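PDB 1XIP: nucleoporin NUP159 from Saccharomyces cerevisiae, which is a nuclear pore complex component whose N-terminal beta-propeller domain, the part described here, functions in mRNA export by tethering the helicase Dbp5 to the pore. Local coordinates for residues I27-F31 with A54-K59; Q41-N47 with I338-V344; I87-I91 with V102-N106; F95-V100 with L111-E115. Residue numbers count along the deposited sequence, not the author numbering.

Contact 1. Residues I27-F31 with A54-K59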
loop_
_atom_site.group_PDB
_atom_site.type_symbol
_atom_site.label_atom_id
_atom_site.label_comp_id
_atom_site.label_asym_id
_atom_site.label_seq_id
_atom_site.Cartn_x
_atom_site.Cartn_y
_atom_site.Cartn_z
ATOM N N ILE A 27 -19.138 -4.589 -0.939
ATOM C CA ILE A 27 -19.053 -5.821 -1.696
ATOM C C ILE A 27 -18.632 -6.986 -0.817
ATOM O O ILE A 27 -18.704 -8.154 -1.252
ATOM C CB ILE A 27 -18.093 -5.682 -2.902
ATOM C CG1 ILE A 27 -16.660 -5.414 -2.429
ATOM C CG2 ILE A 27 -18.630 -4.610 -3.898
ATOM C CD1 ILE A 27 -15.595 -5.911 -3.385
ATOM N N LEU A 28 -18.206 -6.684 0.409
ATOM C CA LEU A 28 -17.748 -7.715 1.332
ATOM C C LEU A 28 -18.098 -7.340 2.760
ATOM O O LEU A 28 -18.377 -6.197 3.031
ATOM C CB LEU A 28 -16.234 -7.910 1.189
ATOM C CG LEU A 28 -15.712 -8.532 -0.101
ATOM C CD1 LEU A 28 -14.175 -8.413 -0.138
ATOM C CD2 LEU A 28 -16.134 -9.969 -0.150
ATOM N N PRO A 29 -18.068 -8.282 3.692
ATOM C CA PRO A 29 -18.363 -7.938 5.087
ATOM C C PRO A 29 -17.284 -7.029 5.714
ATOM O O PRO A 29 -16.117 -7.041 5.313
ATOM C CB PRO A 29 -18.427 -9.300 5.790
ATOM C CG PRO A 29 -17.635 -10.210 4.938
ATOM C CD PRO A 29 -17.752 -9.712 3.520
ATOM N N SER A 30 -17.731 -6.230 6.686
ATOM C CA SER A 30 -16.908 -5.290 7.436
ATOM C C SER A 30 -16.026 -5.986 8.471
ATOM O O SER A 30 -16.325 -7.087 8.927
ATOM C CB SER A 30 -17.821 -4.280 8.138
ATOM O OG SER A 30 -17.093 -3.398 8.967
ATOM N N PHE A 31 -14.938 -5.320 8.845
ATOM C CA PHE A 31 -14.085 -5.752 9.942
ATOM C C PHE A 31 -14.623 -5.263 11.299
ATOM O O PHE A 31 -14.053 -5.587 12.353
ATOM C CB PHE A 31 -12.680 -5.199 9.739
ATOM C CG PHE A 31 -11.836 -5.996 8.791
ATOM C CD1 PHE A 31 -11.264 -7.204 9.191
ATOM C CD2 PHE A 31 -11.581 -5.526 7.492
ATOM C CE1 PHE A 31 -10.455 -7.925 8.324
ATOM C CE2 PHE A 31 -10.765 -6.257 6.603
ATOM C CZ PHE A 31 -10.203 -7.452 7.023
ATOM N N ALA A 54 -10.069 -10.023 -3.476
ATOM C CA ALA A 54 -10.322 -9.089 -2.398
ATOM C C ALA A 54 -10.618 -9.908 -1.173
ATOM O O ALA A 54 -11.123 -11.020 -1.279
ATOM C CB ALA A 54 -11.496 -8.202 -2.740
ATOM N N ALA A 55 -10.259 -9.367 -0.013
ATOM C CA ALA A 55 -10.599 -9.960 1.253
ATOM C C ALA A 55 -10.985 -8.881 2.280
ATOM O O ALA A 55 -10.251 -7.919 2.490
ATOM C CB ALA A 55 -9.432 -10.783 1.757
ATOM N N SER A 56 -12.141 -9.043 2.913
ATOM C CA SER A 56 -12.532 -8.182 4.026
ATOM C C SER A 56 -13.366 -8.967 4.987
ATOM O O SER A 56 -14.085 -9.885 4.581
ATOM C CB SER A 56 -13.339 -6.976 3.536
ATOM O OG SER A 56 -13.555 -6.042 4.594
ATOM N N GLY A 57 -13.281 -8.615 6.265
ATOM C CA GLY A 57 -14.037 -9.302 7.311
ATOM C C GLY A 57 -14.028 -10.826 7.243
ATOM O O GLY A 57 -15.080 -11.448 7.324
ATOM N N SER A 58 -12.852 -11.438 7.096
ATOM C CA SER A 58 -12.755 -12.903 7.098
ATOM C C SER A 58 -13.246 -13.618 5.820
ATOM O O SER A 58 -13.072 -14.828 5.708
ATOM C CB SER A 58 -13.466 -13.523 8.318
ATOM O OG SER A 58 -12.852 -13.145 9.540
ATOM N N LYS A 59 -13.848 -12.897 4.877
ATOM C CA LYS A 59 -14.219 -13.483 3.585
ATOM C C LYS A 59 -13.261 -13.040 2.496
ATOM O O LYS A 59 -13.080 -11.835 2.269
ATOM C CB LYS A 59 -15.646 -13.087 3.204
ATOM C CG LYS A 59 -16.244 -13.911 2.090
ATOM C CD LYS A 59 -17.320 -13.129 1.364
ATOM C CE LYS A 59 -18.668 -13.883 1.268
ATOM N NZ LYS A 59 -19.549 -13.394 0.124
#

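Contact 2. Residues Q41-N47 with I338-V344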
loop_
_atom_site.group_PDB
_atom_site.type_symbol
_atom_site.label_atom_id
_atom_site.label_comp_id
_atom_site.label_asym_id
_atom_site.label_seq_id
_atom_site.Cartn_x
_atom_site.Cartn_y
_atom_site.Cartn_z
ATOM N N GLN A 41 -2.998 -5.580 2.405
ATOM C CA GLN A 41 -3.020 -5.385 0.968
ATOM C C GLN A 41 -4.035 -6.322 0.390
ATOM O O GLN A 41 -3.690 -7.318 -0.276
ATOM C CB GLN A 41 -1.658 -5.651 0.392
ATOM C CG GLN A 41 -0.705 -4.521 0.695
ATOM C CD GLN A 41 0.692 -4.818 0.265
ATOM O OE1 GLN A 41 1.112 -4.402 -0.819
ATOM N NE2 GLN A 41 1.440 -5.535 1.115
ATOM N N ASN A 42 -5.299 -6.007 0.658
ATOM C CA ASN A 42 -6.362 -6.969 0.529
ATOM C C ASN A 42 -7.192 -6.815 -0.754
ATOM O O ASN A 42 -8.375 -7.217 -0.802
ATOM C CB ASN A 42 -7.236 -6.899 1.769
ATOM C CG ASN A 42 -6.597 -7.568 2.966
ATOM O OD1 ASN A 42 -5.388 -7.769 3.018
ATOM N ND2 ASN A 42 -7.408 -7.910 3.936
ATOM N N LEU A 43 -6.571 -6.244 -1.790
ATOM C CA LEU A 43 -7.202 -6.137 -3.098
ATOM C C LEU A 43 -6.147 -6.123 -4.174
ATOM O O LEU A 43 -5.177 -5.363 -4.094
ATOM C CB LEU A 43 -8.044 -4.860 -3.191
ATOM C CG LEU A 43 -8.532 -4.517 -4.591
ATOM C CD1 LEU A 43 -9.833 -5.271 -4.878
ATOM C CD2 LEU A 43 -8.736 -3.047 -4.752
ATOM N N ASP A 44 -6.349 -6.942 -5.195
ATOM C CA ASP A 44 -5.474 -6.954 -6.362
ATOM C C ASP A 44 -6.302 -7.126 -7.623
ATOM O O ASP A 44 -7.410 -7.637 -7.577
ATOM C CB ASP A 44 -4.436 -8.066 -6.270
ATOM C CG ASP A 44 -3.261 -7.865 -7.238
ATOM O OD1 ASP A 44 -3.086 -6.732 -7.751
ATOM O OD2 ASP A 44 -2.441 -8.780 -7.522
ATOM N N ILE A 45 -5.758 -6.669 -8.745
ATOM C CA ILE A 45 -6.449 -6.731 -10.014
ATOM C C ILE A 45 -5.480 -7.260 -11.040
ATOM O O ILE A 45 -4.319 -6.897 -11.048
ATOM C CB ILE A 45 -6.941 -5.336 -10.428
ATOM C CG1 ILE A 45 -8.124 -4.913 -9.552
ATOM C CG2 ILE A 45 -7.264 -5.304 -11.930
ATOM C CD1 ILE A 45 -8.641 -3.497 -9.827
ATOM N N SER A 46 -5.951 -8.152 -11.881
ATOM C CA SER A 46 -5.163 -8.611 -12.996
ATOM C C SER A 46 -5.883 -8.172 -14.254
ATOM O O SER A 46 -6.979 -8.652 -14.569
ATOM C CB SER A 46 -5.048 -10.116 -12.961
ATOM O OG SER A 46 -4.933 -10.617 -14.257
ATOM N N ASN A 47 -5.271 -7.238 -14.954
ATOM C CA ASN A 47 -5.825 -6.715 -16.186
ATOM C C ASN A 47 -5.761 -7.699 -17.358
ATOM O O ASN A 47 -6.560 -7.591 -18.299
ATOM C CB ASN A 47 -5.124 -5.406 -16.549
ATOM C CG ASN A 47 -5.533 -4.264 -15.647
ATOM O OD1 ASN A 47 -6.652 -3.771 -15.726
ATOM N ND2 ASN A 47 -4.632 -3.844 -14.781
ATOM N N ILE A 338 -7.904 -0.760 2.870
ATOM C CA ILE A 338 -7.231 -1.994 3.249
ATOM C C ILE A 338 -6.632 -2.659 1.995
ATOM O O ILE A 338 -5.901 -3.652 2.097
ATOM C CB ILE A 338 -8.194 -2.950 3.985
ATOM C CG1 ILE A 338 -9.253 -3.495 3.020
ATOM C CG2 ILE A 338 -8.852 -2.258 5.183
ATOM C CD1 ILE A 338 -10.126 -4.550 3.620
ATOM N N GLY A 339 -6.947 -2.094 0.823
ATOM C CA GLY A 339 -6.341 -2.478 -0.442
ATOM C C GLY A 339 -6.599 -1.432 -1.524
ATOM O O GLY A 339 -7.593 -0.666 -1.445
ATOM N N VAL A 340 -5.706 -1.388 -2.527
ATOM C CA VAL A 340 -5.768 -0.417 -3.629
ATOM C C VAL A 340 -5.286 -1.119 -4.889
ATOM O O VAL A 340 -4.370 -1.900 -4.840
ATOM C CB VAL A 340 -4.862 0.825 -3.342
ATOM C CG1 VAL A 340 -4.969 1.853 -4.423
ATOM C CG2 VAL A 340 -5.188 1.467 -2.019
ATOM N N ALA A 341 -5.899 -0.868 -6.029
ATOM C CA ALA A 341 -5.455 -1.544 -7.252
ATOM C C ALA A 341 -5.853 -0.763 -8.505
ATOM O O ALA A 341 -6.690 0.136 -8.423
ATOM C CB ALA A 341 -5.990 -2.967 -7.303
ATOM N N VAL A 342 -5.246 -1.092 -9.646
ATOM C CA VAL A 342 -5.470 -0.327 -10.879
ATOM C C VAL A 342 -6.079 -1.138 -12.004
ATOM O O VAL A 342 -5.594 -2.210 -12.357
ATOM C CB VAL A 342 -4.164 0.354 -11.402
ATOM C CG1 VAL A 342 -4.471 1.317 -12.516
ATOM C CG2 VAL A 342 -3.463 1.098 -10.258
ATOM N N ASP A 343 -7.135 -0.577 -12.574
ATOM C CA ASP A 343 -7.901 -1.194 -13.636
ATOM C C ASP A 343 -7.750 -0.359 -14.905
ATOM O O ASP A 343 -7.998 0.837 -14.920
ATOM C CB ASP A 343 -9.359 -1.321 -13.194
ATOM C CG ASP A 343 -10.330 -1.649 -14.335
ATOM O OD1 ASP A 343 -9.937 -2.164 -15.402
ATOM O OD2 ASP A 343 -11.543 -1.436 -14.222
ATOM N N VAL A 344 -7.346 -1.035 -15.965
ATOM C CA VAL A 344 -6.950 -0.424 -17.217
ATOM C C VAL A 344 -7.766 -1.003 -18.386
ATOM O O VAL A 344 -7.764 -0.446 -19.469
ATOM C CB VAL A 344 -5.415 -0.660 -17.420
ATOM C CG1 VAL A 344 -5.047 -0.901 -18.870
ATOM C CG2 VAL A 344 -4.624 0.495 -16.842
HETATM O O HOH W 1 -3.858 -3.519 -2.049
#

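Contact 3. Residues I87-I91 with V102-N106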
loop_
_atom_site.group_PDB
_atom_site.type_symbol
_atom_site.label_atom_id
_atom_site.label_comp_id
_atom_site.label_asym_id
_atom_site.label_seq_id
_atom_site.Cartn_x
_atom_site.Cartn_y
_atom_site.Cartn_z
ATOM N N ILE A 87 -11.538 -16.980 5.387
ATOM C CA ILE A 87 -10.207 -16.990 5.986
ATOM C C ILE A 87 -10.081 -15.766 6.898
ATOM O O ILE A 87 -10.054 -14.627 6.422
ATOM C CB ILE A 87 -9.083 -16.981 4.918
ATOM C CG1 ILE A 87 -9.478 -17.811 3.696
ATOM C CG2 ILE A 87 -7.774 -17.502 5.523
ATOM C CD1 ILE A 87 -8.574 -17.646 2.485
ATOM N N PRO A 88 -10.022 -16.009 8.205
ATOM C CA PRO A 88 -10.002 -14.941 9.221
ATOM C C PRO A 88 -8.954 -13.804 9.073
ATOM O O PRO A 88 -9.328 -12.606 9.032
ATOM C CB PRO A 88 -9.774 -15.717 10.528
ATOM C CG PRO A 88 -10.364 -17.064 10.250
ATOM C CD PRO A 88 -10.018 -17.349 8.820
ATOM N N ASP A 89 -7.676 -14.136 9.014
ATOM C CA ASP A 89 -6.673 -13.092 9.247
ATOM C C ASP A 89 -5.916 -12.624 8.000
ATOM O O ASP A 89 -4.699 -12.547 8.026
ATOM C CB ASP A 89 -5.672 -13.590 10.309
ATOM C CG ASP A 89 -5.390 -12.554 11.402
ATOM O OD1 ASP A 89 -6.356 -12.134 12.117
ATOM O OD2 ASP A 89 -4.222 -12.137 11.636
ATOM N N VAL A 90 -6.596 -12.298 6.909
ATOM C CA VAL A 90 -5.806 -12.023 5.705
ATOM C C VAL A 90 -5.282 -10.611 5.554
ATOM O O VAL A 90 -5.990 -9.634 5.825
ATOM C CB VAL A 90 -6.356 -12.646 4.359
ATOM C CG1 VAL A 90 -7.684 -13.311 4.551
ATOM C CG2 VAL A 90 -6.362 -11.628 3.224
ATOM N N ILE A 91 -4.016 -10.527 5.143
ATOM C CA ILE A 91 -3.296 -9.267 5.090
ATOM C C ILE A 91 -2.741 -8.997 3.707
ATOM O O ILE A 91 -2.263 -7.898 3.425
ATOM C CB ILE A 91 -2.183 -9.246 6.161
ATOM C CG1 ILE A 91 -1.171 -10.374 5.941
ATOM C CG2 ILE A 91 -2.786 -9.380 7.549
ATOM C CD1 ILE A 91 0.187 -10.075 6.508
ATOM N N VAL A 102 -2.552 -15.873 -1.140
ATOM C CA VAL A 102 -3.260 -15.299 -0.019
ATOM C C VAL A 102 -2.417 -15.534 1.223
ATOM O O VAL A 102 -1.992 -16.645 1.491
ATOM C CB VAL A 102 -4.623 -15.939 0.167
ATOM C CG1 VAL A 102 -5.254 -15.489 1.500
ATOM C CG2 VAL A 102 -5.554 -15.606 -1.017
ATOM N N SER A 103 -2.187 -14.481 1.983
ATOM C CA SER A 103 -1.410 -14.610 3.184
ATOM C C SER A 103 -2.159 -14.064 4.374
ATOM O O SER A 103 -2.740 -12.974 4.311
ATOM C CB SER A 103 -0.106 -13.867 3.026
ATOM O OG SER A 103 0.801 -14.262 4.019
ATOM N N THR A 104 -2.181 -14.842 5.448
ATOM C CA THR A 104 -2.515 -14.311 6.770
ATOM C C THR A 104 -1.213 -13.900 7.462
ATOM O O THR A 104 -0.140 -13.890 6.851
ATOM C CB THR A 104 -3.259 -15.371 7.652
ATOM O OG1 THR A 104 -2.369 -16.455 7.966
ATOM C CG2 THR A 104 -4.429 -16.032 6.910
ATOM N N ARG A 105 -1.306 -13.596 8.748
ATOM C CA ARG A 105 -0.132 -13.290 9.537
ATOM C C ARG A 105 0.743 -14.537 9.744
ATOM O O ARG A 105 1.974 -14.427 9.909
ATOM C CB ARG A 105 -0.546 -12.678 10.877
ATOM C CG ARG A 105 -0.568 -11.147 10.872
ATOM C CD ARG A 105 -1.630 -10.511 11.759
ATOM N NE ARG A 105 -1.244 -10.368 13.179
ATOM C CZ ARG A 105 -0.065 -9.880 13.641
ATOM N NH1 ARG A 105 0.911 -9.503 12.805
ATOM N NH2 ARG A 105 0.143 -9.786 14.949
ATOM N N ASN A 106 0.117 -15.717 9.701
ATOM C CA ASN A 106 0.786 -16.949 10.126
ATOM C C ASN A 106 1.132 -17.953 9.035
ATOM O O ASN A 106 1.983 -18.835 9.255
ATOM C CB ASN A 106 -0.016 -17.620 11.231
ATOM C CG ASN A 106 -0.259 -16.692 12.394
ATOM O OD1 ASN A 106 0.641 -16.429 13.189
ATOM N ND2 ASN A 106 -1.475 -16.135 12.471
#

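Contact 4. Residues F95-V100 with L111-E115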
loop_
_atom_site.group_PDB
_atom_site.type_symbol
_atom_site.label_atom_id
_atom_site.label_comp_id
_atom_site.label_asym_id
_atom_site.label_seq_id
_atom_site.Cartn_x
_atom_site.Cartn_y
_atom_site.Cartn_z
ATOM N N PHE A 95 -2.241 -11.670 -7.571
ATOM C CA PHE A 95 -2.105 -12.608 -8.684
ATOM C C PHE A 95 -0.652 -12.853 -9.002
ATOM O O PHE A 95 0.149 -11.932 -8.973
ATOM C CB PHE A 95 -2.819 -12.102 -9.934
ATOM C CG PHE A 95 -4.305 -11.981 -9.780
ATOM C CD1 PHE A 95 -4.885 -10.770 -9.400
ATOM C CD2 PHE A 95 -5.123 -13.060 -10.010
ATOM C CE1 PHE A 95 -6.258 -10.649 -9.253
ATOM C CE2 PHE A 95 -6.496 -12.954 -9.872
ATOM C CZ PHE A 95 -7.069 -11.738 -9.494
ATOM N N HIS A 96 -0.322 -14.102 -9.323
ATOM C CA HIS A 96 1.036 -14.496 -9.678
ATOM C C HIS A 96 0.984 -15.658 -10.659
ATOM O O HIS A 96 0.615 -16.767 -10.290
ATOM C CB HIS A 96 1.823 -14.913 -8.427
ATOM C CG HIS A 96 3.197 -15.445 -8.723
ATOM N ND1 HIS A 96 3.516 -16.787 -8.635
ATOM C CD2 HIS A 96 4.337 -14.814 -9.112
ATOM C CE1 HIS A 96 4.793 -16.956 -8.945
ATOM N NE2 HIS A 96 5.313 -15.775 -9.238
ATOM N N GLY A 97 1.364 -15.418 -11.904
ATOM C CA GLY A 97 1.241 -16.453 -12.908
ATOM C C GLY A 97 -0.209 -16.878 -12.979
ATOM O O GLY A 97 -1.102 -16.036 -13.038
ATOM N N ASP A 98 -0.462 -18.178 -12.928
ATOM C CA ASP A 98 -1.839 -18.662 -12.957
ATOM C C ASP A 98 -2.402 -18.990 -11.564
ATOM O O ASP A 98 -3.252 -19.850 -11.419
ATOM C CB ASP A 98 -1.952 -19.854 -13.903
ATOM C CG ASP A 98 -2.067 -19.425 -15.372
ATOM O OD1 ASP A 98 -1.033 -19.019 -15.975
ATOM O OD2 ASP A 98 -3.158 -19.454 -16.001
ATOM N N GLN A 99 -1.922 -18.272 -10.557
ATOM C CA GLN A 99 -2.267 -18.529 -9.172
ATOM C C GLN A 99 -2.675 -17.249 -8.465
ATOM O O GLN A 99 -2.404 -16.150 -8.938
ATOM C CB GLN A 99 -1.053 -19.099 -8.441
ATOM C CG GLN A 99 -0.814 -20.572 -8.639
ATOM C CD GLN A 99 0.446 -21.047 -7.919
ATOM O OE1 GLN A 99 1.268 -20.230 -7.451
ATOM N NE2 GLN A 99 0.604 -22.365 -7.823
ATOM N N VAL A 100 -3.318 -17.401 -7.316
ATOM C CA VAL A 100 -3.549 -16.286 -6.422
ATOM C C VAL A 100 -2.875 -16.592 -5.078
ATOM O O VAL A 100 -3.087 -17.652 -4.488
ATOM C CB VAL A 100 -5.050 -16.022 -6.226
ATOM C CG1 VAL A 100 -5.270 -14.886 -5.272
ATOM C CG2 VAL A 100 -5.698 -15.687 -7.527
ATOM N N LEU A 111 -4.138 -20.417 -4.435
ATOM C CA LEU A 111 -5.297 -20.938 -5.153
ATOM C C LEU A 111 -4.984 -21.066 -6.642
ATOM O O LEU A 111 -4.500 -20.135 -7.268
ATOM C CB LEU A 111 -6.527 -20.060 -4.926
ATOM C CG LEU A 111 -7.699 -20.236 -5.890
ATOM C CD1 LEU A 111 -8.542 -21.427 -5.486
ATOM C CD2 LEU A 111 -8.525 -18.973 -5.924
ATOM N N ASP A 112 -5.253 -22.231 -7.196
ATOM C CA ASP A 112 -4.943 -22.507 -8.575
ATOM C C ASP A 112 -6.080 -21.965 -9.416
ATOM O O ASP A 112 -7.218 -22.341 -9.216
ATOM C CB ASP A 112 -4.811 -24.014 -8.740
ATOM C CG ASP A 112 -4.153 -24.418 -10.043
ATOM O OD1 ASP A 112 -4.047 -23.585 -10.990
ATOM O OD2 ASP A 112 -3.717 -25.579 -10.209
ATOM N N LEU A 113 -5.782 -21.070 -10.349
ATOM C CA LEU A 113 -6.847 -20.336 -11.037
ATOM C C LEU A 113 -7.487 -21.161 -12.121
ATOM O O LEU A 113 -8.536 -20.790 -12.642
ATOM C CB LEU A 113 -6.348 -19.011 -11.615
ATOM C CG LEU A 113 -6.171 -17.842 -10.643
ATOM C CD1 LEU A 113 -5.245 -16.822 -11.255
ATOM C CD2 LEU A 113 -7.501 -17.200 -10.282
ATOM N N GLU A 114 -6.855 -22.281 -12.460
ATOM C CA GLU A 114 -7.403 -23.183 -13.462
ATOM C C GLU A 114 -8.047 -24.445 -12.869
ATOM O O GLU A 114 -8.788 -25.151 -13.559
ATOM C CB GLU A 114 -6.345 -23.522 -14.514
ATOM C CG GLU A 114 -6.416 -22.607 -15.736
ATOM C CD GLU A 114 -5.119 -22.566 -16.534
ATOM O OE1 GLU A 114 -4.660 -23.636 -17.019
ATOM O OE2 GLU A 114 -4.560 -21.459 -16.691
ATOM N N GLU A 115 -7.755 -24.726 -11.601
ATOM C CA GLU A 115 -8.486 -25.739 -10.845
ATOM C C GLU A 115 -8.827 -25.199 -9.462
ATOM O O GLU A 115 -8.152 -25.509 -8.473
ATOM C CB GLU A 115 -7.693 -27.046 -10.744
ATOM C CG GLU A 115 -8.574 -28.293 -10.775
ATOM C CD GLU A 115 -7.804 -29.589 -10.476
ATOM O OE1 GLU A 115 -6.775 -29.525 -9.735
ATOM O OE2 GLU A 115 -8.225 -30.678 -10.974
#

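Contact 1. Residues I27-F31 with A54-K59
I27-F31, without regular secondary structure and extended from L28 to S30, crosses the tip of a beta hairpin, with CA of F31 4.4 Å from CA of G57 and CA of L28 5.9 Å from CA of S56. The hairpin joins strands 51-56 and 59-64 in one blade of the beta-propeller. Its type I' turn, S56 to K59, is closed by two backbone hydrogen bonds, S56 N to K59 O and K59 N to S56 O, each 3.0 Å. I27-F31 is the stretch in which the chain leaves strand 18-26, the N-terminal outer strand of the closing blade, for the blade that starts at strand 43-46; backbone bonds from I27 and L28 to G373 and between F31 and N371 still hold it to the closing blade. S56 OG donates to P29 O at 2.8 Å, the polar tie between the two segments. L28 points into the hairpin, its CD1 3.7 Å from A54 CB and its CD2 3.7 Å from K59 CD, while P29 CG lies 3.9 Å from K59 CB. G57 leaves no room for a side chain, since an ideal CB would clash with P29 O and S30 O, and its positive phi suits glycine too. Its CA instead makes a CH-pi contact with one face of F31, 4.0 Å from the ring centroid and 14° off the ring normal.

Contact 2. Residues Q41-N47 with I338-V344
The side-chain amide of N47 takes both roles toward the backbone of 338-344: OD1 accepts from V344 N at 2.8 Å and ND2 donates to V342 O at 3.1 Å. At the far end, N42 N donates to I338 O, also at 2.8 Å. Between these ends a water bridges the backbones, donating to L43 O (3.1 Å) and accepting from V340 N (2.9 Å). Strands 43-46 and 339-343 run nearly parallel, 13° apart and 5.4 Å between axes, as innermost strands of adjacent propeller blades; they edge two separate sheets. The packing is interdigitated, with A341 CB set 3.7 Å from both L43 CD2 and I45 CG1, and Y367 of the closing blade touches L43 and I45 as well. At G339, part of a classic bulge in which I338 and G339 both face L369, an ideal CB would stand 2.6 Å from L43 N, so glycine lets the backbones close to 4.6 Å between the CA atoms of N42 and G339.

Contact 3. Residues I87-I91 with V102-N106
This contact lies at the open end of the beta hairpin formed by strands 90-96 and 99-104, the first two strands of a propeller blade, where I87-D89 brings the chain in from outer strand 83-86 of the preceding blade. Such a crossing from the outer strand of one blade to the inner strand of the next is the standard connection of a beta-propeller. The touching parts run at 74° to each other, and one nearly straight hydrogen bond joins them: I91 N to S103 O, 2.9 Å with an N-H...O angle of 177°. Around it the backbones touch through CA-H...O contacts, T104 CA to D89 O at 3.1 Å and V90 CA to S103 O at 3.5 Å. The I91 side chain packs alongside, its CG1 3.8 Å from T104 O. I87 CD1 lies 4.1 Å and V90 CB 4.2 Å from V102 CG1, and I87 CG2 meets T104 CG2 at 3.9 Å. T104 OG1 accepts from N106 N at 3.1 Å, an ST turn that bends the chain toward strand 107-112. Beyond the strands, D89 OD2 forms a long salt bridge with R105 NE (3.8 Å), and R105 NH1 has a further weak hydrogen bond to V129 O of the following blade. The short, straight backbone bond thus fixes the start of the hairpin, whereas the ion pair is too long to be more than a weak addition.

Contact 4. Residues F95-V100 with L111-E115
L113, D98 and V100 bury the most surface here, where three antiparallel strands of one propeller blade meet at the tip of a tight beta hairpin. That hairpin joins strands 90-96 and 99-104 by a type II' turn from H96 to Q99, closed by H96 N to Q99 O (2.9 Å) and Q99 N to H96 O (3.0 Å); G97 supplies the positive phi. V100 pairs with L111 as a hydrogen-bonded antiparallel pair, V100 N to L111 O and L111 N to V100 O both at 3.0 Å, and Q99 with D112 forms the adjoining non-hydrogen-bonded pair. L113 lies just beyond strand 107-112, yet its N still donates to D98 O at 3.0 Å, carrying the pairing into the turn. Its side chain folds back over the hairpin: CD2 lies 3.6 Å from V100 CG2, while CD1 reaches Q99 N at 3.7 Å and the edge of the F95 ring at 4.0 Å from CD2 of F95. L51 and V62 of the preceding blade also touch L113, and V53 touches both F95 and V100, so these apolar side chains line the seam between blades. D98, exposed in the turn, extends its side chain toward the equally exposed E114, and D98 OD2 stands 2.5 Å from E114 OE2.

Three consecutive blades meet in this set. Contacts 1 and 2 join the closing blade to the blade that starts at strand 43-46, contact 2 along the innermost strands and contact 1 further out, their centres 15 Å apart; contacts 3 and 4 lie in the next blade and share strands 90-96 and 99-104, contact 4 adding strand 107-112; their centres are 17 Å apart. Residues 41-44 connect most of them: N42 O probably accepts from A55 N (3.0 Å) of contact 1, Q41 N meets I91 O (2.6 Å) of contact 3, and D44 OD2 meets F95 N (2.9 Å) of contact 4. S58 O and I87 N, 2.7 Å apart, link contacts 1 and 3. The Dbp5-interacting region spans this whole propeller domain.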